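Local coordinates for putative NADH-flavin reductase (Streptococcus pneumoniae TIGR4, PDB 4R01), which is a putative NADH-flavin reductase with an NAD(P)-binding Rossmann fold, and so probably uses a nicotinamide dinucleotide to reduce flavin, at residues L74-H77 / S78-I81; R139-N142 / N143-W146; A185-A188 / I189-D193. All blocks are in the same frame, centred on the assembly; numbering follows the deposited sequence.

Contact 1 (L74-H77 / S78-I81); sequences LPLH and SKSI
Leu76 and Ser80 are joined by a backbone bond in the N-terminal part of helix 76-88, the crossover helix of a Rossmann beta-alpha-beta unit running from strand 61-64 to strand 94-98. Ser80 N reaches Leu76 O at 2.8 Å, an i to i+4 bond with an N-H...O angle of 143°. The neighbouring backbone bonds are weaker: Pro75 O receives long, weak ones from both Ser78 N and Lys79 N, and Ile81 N makes another to His77 O, which leaves this winding unevenly bonded.

Side-chain polar bonds add to it at two places. His77 ND1 donates to Leu74 O at 3.1 Å; Leu74 O lies almost in the imidazole plane, and the bond uses a lone pair of that oxygen. Because His77 N also donates to Leu74 O, one oxygen holds both the backbone and the ring of the same residue. Phe66 meets this imidazole edge-to-face, while Glu134 of helix 125-138 touches the His77 side chain.

On the outer side Leu76 and Lys79 run alongside each other, and CD2 of Leu76 comes within 4.0 Å of CD of the extended Lys79.

The buried Ser80 turns its hydroxyl back along the helix, with OG between N and C (chi1 67°), and OG donates to His77 O from above the carbonyl plane; the modelled 2.5 Å is shorter than usual and its exact value doubtful.

Contact 2 (R139-N142 / N143-W146); sequences RTKN and NLNW
Lys141 O and Trp146 NE1 are bridged by one water, which accepts from the indole Trp146 NE1 at 2.8 Å and lies, also at 2.8 Å, from Lys141 O, to which it probably donates, although other acceptors compete for its protons. It sits in the plane of the ring, at its edge, as expected for an acceptor of the indole N-H. Lys141 O and Trp146 NE1 are 3.7 Å apart, and the water spans the gap; no direct hydrogen bond joins residues 139-142 to 143-146. The chain itself reverses through a type I beta turn from Lys141 to Leu144, in which Lys141 O stands 3.6 Å from Leu144 N.

Within the turn the packing is aliphatic: CB of Lys141 rests 3.8 Å from CB of Leu144, and Leu144 CD2 is a little farther from the same lysine carbon. The Lys141 chain bends at its second torsion (chi2 -47°), and its ammonium ends in a salt bridge with Glu82.

The second grouping is round the six-membered part of the indole. Trp146 CZ2 lies 3.9 Å from Arg139 CA, while Arg139 NH1 sits at the ring edge, in its plane, 3.9 Å from Trp146 CH2. The guanidinium and ring planes are 76° apart, which excludes a parallel stack; the guanidinium's charge is instead taken up by Glu170 through NH2.

The whole element links the C-terminal end of helix 125-138 to strand 145-150 of the central sheet. Leu144 packs between helices, against Asn85 and Leu88 of helix 76-88 and Leu138 of helix 125-138, and Trp146 touches Leu135 and Leu138 as its backbone bonds to Lys202.

Contact 3 (A185-A188 / I189-D193); sequences ADYA and IGLVD
Tyr187 and Leu191, one helical turn apart, form the tightly packed side of this contact. CD1 of Leu191 approaches CE2 of Tyr187 to 3.7 Å, and stands 3.8 Å from the Tyr187 OH; the two side chains pass at a slant. Both have CG opposite the backbone N (175° in Tyr187), and both reach Val98 of strand 94-98. The phenol is fixed at its far end by a hydrogen bond from OH to Val149 O, and Phe155 meets its ring edge-to-face.

The more open side carries Ala185 and Ile189, both partly exposed. Here Ile189 CG1 lies 3.3 Å from Ala185 O, and Ile189 CD1 ends 4.0 Å from OD1 of Asp186, whose side chain runs alongside. Asp186 itself is buried, and its carboxylate is held from outside: OD1 accepts from Gly163 N, and OD2 is hydrogen-bonded to Thr162 OG1.

Regular i to i+4 backbone bonds run beneath both sides, from Leu191 N to Tyr187 O at 2.9 Å on the packed one and from Ile189 N to Ala185 O at 3.1 Å on the open one. With Glu20 and Arg24 of helix 12-24 touching Val192, and strand 94-98 beneath Leu191, the arrangement is that of a helix layered on the parallel part of the central sheet in a Rossmann fold.

In the fold
The three contacts follow in series along one chain, all within the NAD(P)H-binding region. Contact 1 lies near the start of helix 76-88, contact 2 spans the passage from helix 125-138 into strand 145-150, and contact 3 lies on helix 184-196. Contacts 1 and 2 are neighbours, with centres about 16 Å apart and nearest atoms about 5 Å apart; helices 76-88 and 125-138 connect them. Contact 3 is about 23 Å from each, centre to centre, and falls across the chain's centre from contact 1. Helices on the two sides of the sheet are thus sampled, giving the alpha/beta/alpha layering expected of a dinucleotide-binding Rossmann fold.

Contact 1 (L74-H77 / S78-I81)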
loop_
_atom_site.group_PDB
_atom_site.type_symbol
_atom_site.label_atom_id
_atom_site.label_comp_id
_atom_site.label_asym_id
_atom_site.label_seq_id
_atom_site.Cartn_x
_atom_site.Cartn_y
_atom_site.Cartn_z
ATOM N N LEU A 74 -3.009 15.597 25.736
ATOM C CA LEU A 74 -3.467 14.335 25.154
ATOM C C LEU A 74 -3.820 13.252 26.192
ATOM O O LEU A 74 -4.751 12.477 25.962
ATOM C CB LEU A 74 -2.418 13.790 24.179
ATOM C CG LEU A 74 -2.306 14.490 22.822
ATOM C CD1 LEU A 74 -1.094 13.987 22.064
ATOM C CD2 LEU A 74 -3.563 14.292 21.994
ATOM N N PRO A 75 -3.090 13.182 27.328
ATOM C CA PRO A 75 -3.520 12.199 28.333
ATOM C C PRO A 75 -4.922 12.425 28.911
ATOM O O PRO A 75 -5.421 11.551 29.619
ATOM C CB PRO A 75 -2.468 12.351 29.435
ATOM C CG PRO A 75 -1.255 12.789 28.721
ATOM C CD PRO A 75 -1.742 13.702 27.636
ATOM N N LEU A 76 -5.543 13.563 28.618
ATOM C CA LEU A 76 -6.875 13.855 29.140
ATOM C C LEU A 76 -7.944 12.958 28.520
ATOM O O LEU A 76 -9.056 12.859 29.044
ATOM C CB LEU A 76 -7.233 15.324 28.911
ATOM C CG LEU A 76 -6.464 16.330 29.766
ATOM C CD1 LEU A 76 -6.885 17.748 29.423
ATOM C CD2 LEU A 76 -6.675 16.043 31.242
ATOM N N HIS A 77 -7.609 12.314 27.405
ATOM C CA HIS A 77 -8.510 11.348 26.786
ATOM C C HIS A 77 -8.804 10.208 27.751
ATOM O O HIS A 77 -9.951 9.786 27.899
ATOM C CB HIS A 77 -7.919 10.796 25.486
ATOM C CG HIS A 77 -8.074 11.710 24.311
ATOM N ND1 HIS A 77 -7.101 12.610 23.934
ATOM C CD2 HIS A 77 -9.090 11.865 23.431
ATOM C CE1 HIS A 77 -7.511 13.279 22.871
ATOM N NE2 HIS A 77 -8.716 12.847 22.546
ATOM N N SER A 78 -7.761 9.718 28.413
ATOM C CA SER A 78 -7.911 8.640 29.378
ATOM C C SER A 78 -8.628 9.130 30.627
ATOM O O SER A 78 -9.516 8.455 31.146
ATOM C CB SER A 78 -6.550 8.050 29.749
ATOM O OG SER A 78 -5.963 7.387 28.643
ATOM N N LYS A 79 -8.242 10.310 31.103
ATOM C CA LYS A 79 -8.837 10.865 32.312
ATOM C C LYS A 79 -10.326 11.124 32.109
ATOM O O LYS A 79 -11.113 11.005 33.048
ATOM C CB LYS A 79 -8.126 12.154 32.728
ATOM C CG LYS A 79 -8.413 12.579 34.160
ATOM C CD LYS A 79 -7.902 13.983 34.441
ATOM C CE LYS A 79 -8.194 14.399 35.878
ATOM N NZ LYS A 79 -8.131 15.877 36.066
ATOM N N SER A 80 -10.706 11.466 30.881
ATOM C CA SER A 80 -12.109 11.719 30.565
ATOM C C SER A 80 -12.926 10.439 30.703
ATOM O O SER A 80 -14.037 10.458 31.232
ATOM C CB SER A 80 -12.258 12.299 29.155
ATOM O OG SER A 80 -11.888 11.352 28.167
ATOM N N ILE A 81 -12.362 9.330 30.233
ATOM C CA ILE A 81 -13.001 8.025 30.366
ATOM C C ILE A 81 -13.225 7.669 31.830
ATOM O O ILE A 81 -14.321 7.268 32.220
ATOM C CB ILE A 81 -12.164 6.916 29.710
ATOM C CG1 ILE A 81 -12.016 7.179 28.213
ATOM C CG2 ILE A 81 -12.796 5.557 29.958
ATOM C CD1 ILE A 81 -13.332 7.259 27.471
#

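Contact 2 (R139-N142 / N143-W146)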
loop_
_atom_site.group_PDB
_atom_site.type_symbol
_atom_site.label_atom_id
_atom_site.label_comp_id
_atom_site.label_asym_id
_atom_site.label_seq_id
_atom_site.Cartn_x
_atom_site.Cartn_y
_atom_site.Cartn_z
ATOM N N ARG A 139 -12.586 -1.001 27.983
ATOM C CA ARG A 139 -12.878 -2.431 28.028
ATOM C C ARG A 139 -12.892 -2.976 29.454
ATOM O O ARG A 139 -13.496 -4.013 29.720
ATOM C CB ARG A 139 -11.869 -3.211 27.186
ATOM C CG ARG A 139 -11.849 -2.807 25.725
ATOM C CD ARG A 139 -11.195 -3.877 24.882
ATOM N NE ARG A 139 -10.907 -3.413 23.528
ATOM C CZ ARG A 139 -11.778 -3.440 22.524
ATOM N NH1 ARG A 139 -13.005 -3.903 22.716
ATOM N NH2 ARG A 139 -11.419 -2.999 21.328
ATOM N N THR A 140 -12.232 -2.272 30.367
ATOM C CA THR A 140 -12.183 -2.690 31.762
ATOM C C THR A 140 -13.395 -2.175 32.538
ATOM O O THR A 140 -13.620 -2.562 33.685
ATOM C CB THR A 140 -10.896 -2.200 32.451
ATOM O OG1 THR A 140 -10.894 -0.769 32.501
ATOM C CG2 THR A 140 -9.670 -2.676 31.684
ATOM N N LYS A 141 -14.173 -1.302 31.906
ATOM C CA LYS A 141 -15.373 -0.759 32.533
ATOM C C LYS A 141 -16.559 -1.694 32.322
ATOM O O LYS A 141 -17.302 -1.566 31.348
ATOM C CB LYS A 141 -15.688 0.635 31.986
ATOM C CG LYS A 141 -14.570 1.644 32.193
ATOM C CD LYS A 141 -14.043 1.601 33.621
ATOM C CE LYS A 141 -12.975 2.660 33.853
ATOM N NZ LYS A 141 -12.360 2.543 35.203
ATOM N N ASN A 142 -16.730 -2.631 33.250
ATOM C CA ASN A 142 -17.754 -3.662 33.137
ATOM C C ASN A 142 -19.179 -3.118 33.214
ATOM O O ASN A 142 -20.046 -3.523 32.443
ATOM C CB ASN A 142 -17.554 -4.718 34.228
ATOM C CG ASN A 142 -16.091 -5.047 34.460
ATOM O OD1 ASN A 142 -15.420 -4.405 35.267
ATOM N ND2 ASN A 142 -15.590 -6.053 33.751
ATOM N N ASN A 143 -19.416 -2.202 34.147
ATOM C CA ASN A 143 -20.762 -1.693 34.391
ATOM C C ASN A 143 -21.061 -0.407 33.630
ATOM O O ASN A 143 -21.878 0.405 34.064
ATOM C CB ASN A 143 -20.971 -1.469 35.887
ATOM C CG ASN A 143 -20.657 -2.703 36.706
ATOM O OD1 ASN A 143 -19.579 -2.816 37.289
ATOM N ND2 ASN A 143 -21.596 -3.640 36.748
ATOM N N LEU A 144 -20.401 -0.231 32.491
ATOM C CA LEU A 144 -20.611 0.945 31.658
ATOM C C LEU A 144 -21.084 0.546 30.265
ATOM O O LEU A 144 -20.447 -0.267 29.595
ATOM C CB LEU A 144 -19.327 1.771 31.557
ATOM C CG LEU A 144 -19.415 3.062 30.742
ATOM C CD1 LEU A 144 -20.397 4.036 31.377
ATOM C CD2 LEU A 144 -18.042 3.699 30.596
ATOM N N ASN A 145 -22.205 1.117 29.837
ATOM C CA ASN A 145 -22.732 0.854 28.503
ATOM C C ASN A 145 -22.041 1.720 27.457
ATOM O O ASN A 145 -22.630 2.664 26.933
ATOM C CB ASN A 145 -24.242 1.091 28.468
ATOM C CG ASN A 145 -24.998 0.145 29.376
ATOM O OD1 ASN A 145 -24.591 -0.998 29.579
ATOM N ND2 ASN A 145 -26.107 0.620 29.933
ATOM N N TRP A 146 -20.790 1.387 27.153
ATOM C CA TRP A 146 -19.973 2.205 26.265
ATOM C C TRP A 146 -19.970 1.692 24.832
ATOM O O TRP A 146 -20.199 0.512 24.581
ATOM C CB TRP A 146 -18.534 2.280 26.787
ATOM C CG TRP A 146 -17.843 0.948 26.873
ATOM C CD1 TRP A 146 -17.820 0.104 27.946
ATOM C CD2 TRP A 146 -17.069 0.313 25.847
ATOM N NE1 TRP A 146 -17.083 -1.018 27.651
ATOM C CE2 TRP A 146 -16.611 -0.914 26.371
ATOM C CE3 TRP A 146 -16.722 0.660 24.540
ATOM C CZ2 TRP A 146 -15.823 -1.794 25.629
ATOM C CZ3 TRP A 146 -15.939 -0.218 23.804
ATOM C CH2 TRP A 146 -15.498 -1.428 24.353
HETATM O O HOH W 1 -16.210 -3.142 29.266
#

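Contact 3 (A185-A188 / I189-D193)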
loop_
_atom_site.group_PDB
_atom_site.type_symbol
_atom_site.label_atom_id
_atom_site.label_comp_id
_atom_site.label_asym_id
_atom_site.label_seq_id
_atom_site.Cartn_x
_atom_site.Cartn_y
_atom_site.Cartn_z
ATOM N N ALA A 185 -19.605 14.565 8.238
ATOM C CA ALA A 185 -21.050 14.490 8.035
ATOM C C ALA A 185 -21.546 13.044 7.964
ATOM O O ALA A 185 -22.473 12.666 8.682
ATOM C CB ALA A 185 -21.443 15.247 6.775
ATOM N N ASP A 186 -20.929 12.237 7.105
ATOM C CA ASP A 186 -21.314 10.832 6.973
ATOM C C ASP A 186 -21.075 10.057 8.270
ATOM O O ASP A 186 -21.847 9.160 8.616
ATOM C CB ASP A 186 -20.557 10.173 5.817
ATOM C CG ASP A 186 -21.121 10.553 4.459
ATOM O OD1 ASP A 186 -22.350 10.761 4.362
ATOM O OD2 ASP A 186 -20.340 10.641 3.489
ATOM N N TYR A 187 -20.011 10.414 8.984
ATOM C CA TYR A 187 -19.688 9.793 10.265
ATOM C C TYR A 187 -20.775 10.079 11.298
ATOM O O TYR A 187 -21.183 9.188 12.045
ATOM C CB TYR A 187 -18.330 10.289 10.766
ATOM C CG TYR A 187 -17.934 9.795 12.141
ATOM C CD1 TYR A 187 -17.253 8.596 12.300
ATOM C CD2 TYR A 187 -18.222 10.541 13.278
ATOM C CE1 TYR A 187 -16.882 8.145 13.556
ATOM C CE2 TYR A 187 -17.858 10.100 14.533
ATOM C CZ TYR A 187 -17.188 8.903 14.668
ATOM O OH TYR A 187 -16.825 8.467 15.922
ATOM N N ALA A 188 -21.241 11.325 11.334
ATOM C CA ALA A 188 -22.311 11.715 12.246
ATOM C C ALA A 188 -23.571 10.906 11.961
ATOM O O ALA A 188 -24.247 10.451 12.882
ATOM C CB ALA A 188 -22.600 13.209 12.134
ATOM N N ILE A 189 -23.873 10.724 10.680
ATOM C CA ILE A 189 -25.026 9.933 10.269
ATOM C C ILE A 189 -24.940 8.517 10.831
ATOM O O ILE A 189 -25.902 8.008 11.405
ATOM C CB ILE A 189 -25.153 9.871 8.734
ATOM C CG1 ILE A 189 -25.420 11.267 8.169
ATOM C CG2 ILE A 189 -26.259 8.912 8.325
ATOM C CD1 ILE A 189 -25.614 11.293 6.668
ATOM N N GLY A 190 -23.777 7.891 10.678
ATOM C CA GLY A 190 -23.571 6.542 11.171
ATOM C C GLY A 190 -23.652 6.453 12.682
ATOM O O GLY A 190 -24.217 5.506 13.230
ATOM N N LEU A 191 -23.095 7.452 13.360
ATOM C CA LEU A 191 -23.079 7.467 14.818
ATOM C C LEU A 191 -24.489 7.628 15.400
ATOM O O LEU A 191 -24.842 6.967 16.376
ATOM C CB LEU A 191 -22.156 8.581 15.319
ATOM C CG LEU A 191 -21.832 8.621 16.815
ATOM C CD1 LEU A 191 -20.406 9.101 17.030
ATOM C CD2 LEU A 191 -22.809 9.512 17.563
ATOM N N VAL A 192 -25.291 8.504 14.802
ATOM C CA VAL A 192 -26.661 8.715 15.266
ATOM C C VAL A 192 -27.532 7.497 14.942
ATOM O O VAL A 192 -28.480 7.187 15.669
ATOM C CB VAL A 192 -27.277 9.994 14.647
ATOM C CG1 VAL A 192 -28.715 10.185 15.108
ATOM C CG2 VAL A 192 -26.450 11.209 15.024
ATOM N N ASP A 193 -27.203 6.799 13.857
ATOM C CA ASP A 193 -27.892 5.555 13.521
ATOM C C ASP A 193 -27.682 4.516 14.615
ATOM O O ASP A 193 -28.598 3.778 14.970
ATOM C CB ASP A 193 -27.411 5.003 12.178
ATOM C CG ASP A 193 -27.945 5.789 10.998
ATOM O OD1 ASP A 193 -28.838 6.638 11.202
ATOM O OD2 ASP A 193 -27.479 5.550 9.863
#